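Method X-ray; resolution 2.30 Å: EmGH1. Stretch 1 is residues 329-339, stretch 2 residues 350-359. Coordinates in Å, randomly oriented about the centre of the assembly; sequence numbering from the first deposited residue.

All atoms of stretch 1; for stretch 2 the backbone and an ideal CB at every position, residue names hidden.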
# COMPACT_ATOMS: atom_id res chain seq x y z
N SER A 329 -23.05 -1.81 20.18
CA SER A 329 -24.37 -2.33 19.87
C SER A 329 -24.93 -1.54 18.70
O SER A 329 -24.37 -0.52 18.29
CB SER A 329 -25.30 -2.23 21.08
OG SER A 329 -25.39 -0.87 21.48
N GLU A 330 -26.07 -1.99 18.19
CA GLU A 330 -26.74 -1.24 17.13
C GLU A 330 -27.23 0.11 17.63
O GLU A 330 -27.09 1.12 16.93
CB GLU A 330 -27.89 -2.07 16.56
CG GLU A 330 -27.44 -3.42 16.05
CD GLU A 330 -28.54 -4.12 15.28
OE1 GLU A 330 -29.69 -4.10 15.75
OE2 GLU A 330 -28.25 -4.69 14.20
N ALA A 331 -27.77 0.16 18.85
CA ALA A 331 -28.16 1.45 19.43
C ALA A 331 -26.98 2.39 19.57
O ALA A 331 -27.10 3.59 19.29
CB ALA A 331 -28.82 1.24 20.80
N GLU A 332 -25.82 1.87 20.02
CA GLU A 332 -24.64 2.72 20.09
C GLU A 332 -24.18 3.14 18.70
O GLU A 332 -23.66 4.25 18.54
CB GLU A 332 -23.49 2.01 20.83
CG GLU A 332 -22.23 2.89 20.86
CD GLU A 332 -21.13 2.43 21.82
OE1 GLU A 332 -20.81 1.23 21.88
OE2 GLU A 332 -20.55 3.31 22.51
N ALA A 333 -24.38 2.30 17.68
CA ALA A 333 -23.99 2.67 16.32
C ALA A 333 -24.83 3.84 15.80
O ALA A 333 -24.29 4.80 15.24
CB ALA A 333 -24.11 1.47 15.38
N ALA A 334 -26.15 3.76 15.99
CA ALA A 334 -27.02 4.87 15.61
C ALA A 334 -26.56 6.16 16.26
O ALA A 334 -26.46 7.20 15.60
CB ALA A 334 -28.47 4.54 15.98
N ILE A 335 -26.20 6.10 17.55
CA ILE A 335 -25.80 7.32 18.27
C ILE A 335 -24.49 7.87 17.72
O ILE A 335 -24.35 9.08 17.51
CB ILE A 335 -25.70 7.05 19.78
CG1 ILE A 335 -27.08 6.75 20.36
CG2 ILE A 335 -25.08 8.26 20.49
CD1 ILE A 335 -27.05 6.42 21.86
N MET A 336 -23.51 7.00 17.48
CA MET A 336 -22.23 7.45 16.93
C MET A 336 -22.41 8.10 15.56
O MET A 336 -21.89 9.19 15.31
CB MET A 336 -21.25 6.28 16.83
CG MET A 336 -20.67 5.86 18.16
SD MET A 336 -19.45 4.55 17.96
CE MET A 336 -19.04 4.23 19.68
N GLY A 337 -23.15 7.44 14.65
CA GLY A 337 -23.36 8.02 13.33
C GLY A 337 -24.06 9.38 13.37
O GLY A 337 -23.66 10.32 12.68
N LEU A 338 -25.12 9.49 14.17
CA LEU A 338 -25.87 10.74 14.21
C LEU A 338 -25.04 11.88 14.80
O LEU A 338 -24.99 12.98 14.24
CB LEU A 338 -27.17 10.54 15.00
CG LEU A 338 -28.20 11.64 14.82
CD1 LEU A 338 -28.79 11.56 13.43
CD2 LEU A 338 -29.28 11.52 15.90
N ARG A 339 -24.36 11.62 15.93
CA ARG A 339 -23.54 12.68 16.52
C ARG A 339 -22.34 13.00 15.66
O ARG A 339 -21.89 14.16 15.63
CB ARG A 339 -23.08 12.30 17.92
CG ARG A 339 -24.11 11.59 18.76
CD ARG A 339 -24.59 12.40 19.91
NE ARG A 339 -23.49 12.92 20.71
CZ ARG A 339 -22.88 12.23 21.66
NH1 ARG A 339 -21.89 12.79 22.34
NH2 ARG A 339 -23.27 10.99 21.92
N UNK A 350 -33.28 0.08 9.45
CA UNK A 350 -32.03 0.67 9.90
C UNK A 350 -31.96 0.87 11.41
O UNK A 350 -32.95 0.77 12.14
CB UNK A 350 -31.82 2.01 9.20
N UNK A 351 -30.75 1.15 11.88
CA UNK A 351 -30.59 1.43 13.30
C UNK A 351 -31.15 2.80 13.67
O UNK A 351 -31.47 3.04 14.84
CB UNK A 351 -29.11 1.35 13.69
N UNK A 352 -31.30 3.71 12.69
CA UNK A 352 -31.91 4.99 13.01
C UNK A 352 -33.38 4.87 13.42
O UNK A 352 -33.93 5.83 13.95
CB UNK A 352 -31.79 5.93 11.81
N UNK A 353 -34.01 3.71 13.20
CA UNK A 353 -35.36 3.51 13.70
C UNK A 353 -35.40 3.53 15.22
O UNK A 353 -36.47 3.75 15.80
CB UNK A 353 -35.93 2.19 13.18
N UNK A 354 -34.26 3.33 15.89
CA UNK A 354 -34.18 3.41 17.34
C UNK A 354 -34.06 4.84 17.86
O UNK A 354 -34.13 5.04 19.07
CB UNK A 354 -32.99 2.59 17.83
N UNK A 355 -33.86 5.83 16.98
CA UNK A 355 -33.59 7.19 17.45
C UNK A 355 -34.70 7.76 18.34
O UNK A 355 -34.37 8.35 19.39
CB UNK A 355 -33.38 8.11 16.25
N UNK A 356 -36.00 7.65 18.00
CA UNK A 356 -37.02 8.22 18.91
C UNK A 356 -37.00 7.61 20.29
O UNK A 356 -36.99 8.34 21.29
CB UNK A 356 -38.42 8.04 18.31
N UNK A 357 -36.97 6.28 20.39
CA UNK A 357 -36.94 5.67 21.72
C UNK A 357 -35.66 6.01 22.47
O UNK A 357 -35.69 6.10 23.71
CB UNK A 357 -37.09 4.15 21.61
N UNK A 358 -34.54 6.21 21.77
CA UNK A 358 -33.30 6.58 22.47
C UNK A 358 -33.41 7.97 23.07
O UNK A 358 -32.91 8.22 24.17
CB UNK A 358 -32.10 6.52 21.52
N UNK A 359 -34.04 8.89 22.34
CA UNK A 359 -34.28 10.23 22.88
C UNK A 359 -35.20 10.15 24.09
O UNK A 359 -34.93 10.74 25.14
CB UNK A 359 -34.88 11.15 21.81

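Stretch 1 enters as a loop residue, S329, whose OG caps the helix by accepting from E332 N (3.1 Å), and continues as helix 330-339. A334, with its CB directed toward stretch 2, is the natural reference point: its CA lies 5.5 Å from the CA of position 351, the nearest pair in register.

Position 350, at phi/psi -71/168, has nothing of stretch 1 within 5.5 Å of its ideal CB. These angles are open to most residues, so the backbone does not single one out; the deposited residue is glycine, G350.

At position 351 CA-to-CB points toward the helix, and the ideal CB lies 3.8 Å from E330 O and 4.0 Å from A334 CB. With E330 O and A334 CB this close, little depth remains, so a compact apolar side chain such as alanine, valine or isoleucine suits the site better than a bulky one. It is V351, chi1 m: CG2 lies 3.7 Å from A334 CB, and CG1 lies 3.7 Å from E330 CB, the aliphatic part of an otherwise charged side chain.

Position 352 points sideways, its ideal CB beyond 5.5 Å of stretch 1, so only a long side chain could return to the helix. The surface within its range combines A334, L338 and the bare backbone of G337, which favours a large apolar or aromatic group. Y352 fills it. CD1 packs 4.0 Å from A334 CB and CZ 3.7 Å from L338 CD1, while OH reaches 3.4 Å from G337 C. An ideal CB on G337 would lie 3.5 Å from that OH, an ordinary contact, so this distance does not show that the hydroxyl requires a glycine there. Although Y352 OH is 3.1 Å from L338 N, the angle is poor and no hydrogen bond forms; L338 N donates to A334 O, and the hydroxyl is hydrogen-bonded elsewhere in the structure.

Position 353 points sideways into space that stretch 1 does not occupy, and many residues would do; L353 makes no contact.

Position 354 points toward the helix, but its ideal CB is still 5.2 Å from A331 CA. The small A331 leaves a gap suited to a long, flexible apolar chain, and nearby E330 would also tolerate a polar end. M354, m-t-t, extends so that SD lies 3.8 Å from A331 CA and CE 3.8 Å from E330 OE1.

Position 355 points sideways, its ideal CB 5.3 Å from L338 CD2. Leucine, isoleucine or methionine could bridge that distance. L355 sets CD1 4.0 Å from L338 CD2 and CD2 4.1 Å from A334 CB.

Positions 356 and 357 lie out of reach, leaving the choice open on this evidence; they are P356 and Q357.

Position 358 points toward stretch 1, with its ideal CB 5.1 Å from I335 CD1. A branched or long apolar side chain fits between A331 and I335. L358 places CD2 4.1 Å from A331 CB and CD1 4.2 Å from I335 CG1.

Position 359 is again out of reach and unconstrained here; V359 makes no contact.

Stretch 2 (350-359) GVYLMLPQLV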
# COMPACT_ATOMS: atom_id res chain seq x y z
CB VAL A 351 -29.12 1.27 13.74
CG1 VAL A 351 -28.62 -0.14 13.45
CG2 VAL A 351 -28.21 2.31 13.08
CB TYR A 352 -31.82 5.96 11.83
CG TYR A 352 -30.55 6.77 11.81
CD1 TYR A 352 -29.45 6.40 12.58
CD2 TYR A 352 -30.44 7.91 11.02
CE1 TYR A 352 -28.26 7.15 12.57
CE2 TYR A 352 -29.26 8.67 10.98
CZ TYR A 352 -28.18 8.28 11.77
OH TYR A 352 -27.02 9.02 11.73
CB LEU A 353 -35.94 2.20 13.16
CG LEU A 353 -36.57 2.23 11.75
CD1 LEU A 353 -35.64 2.79 10.70
CD2 LEU A 353 -37.04 0.85 11.30
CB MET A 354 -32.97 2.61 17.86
CG MET A 354 -32.99 1.12 17.54
SD MET A 354 -31.43 0.30 17.98
CE MET A 354 -31.70 -1.32 17.27
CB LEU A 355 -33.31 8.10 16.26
CG LEU A 355 -32.04 7.85 15.47
CD1 LEU A 355 -31.90 8.92 14.38
CD2 LEU A 355 -30.82 7.84 16.38
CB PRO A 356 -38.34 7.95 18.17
CG PRO A 356 -37.96 7.76 16.74
CD PRO A 356 -36.60 7.10 16.77
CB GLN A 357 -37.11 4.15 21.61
CG GLN A 357 -37.63 3.50 22.90
CD GLN A 357 -38.75 4.32 23.56
OE1 GLN A 357 -39.81 4.53 22.97
NE2 GLN A 357 -38.50 4.79 24.79
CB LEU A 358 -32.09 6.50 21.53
CG LEU A 358 -31.69 5.08 21.12
CD1 LEU A 358 -30.87 5.10 19.83
CD2 LEU A 358 -30.93 4.39 22.27
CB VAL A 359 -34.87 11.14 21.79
CG1 VAL A 359 -35.42 12.43 22.39
CG2 VAL A 359 -33.81 11.42 20.73
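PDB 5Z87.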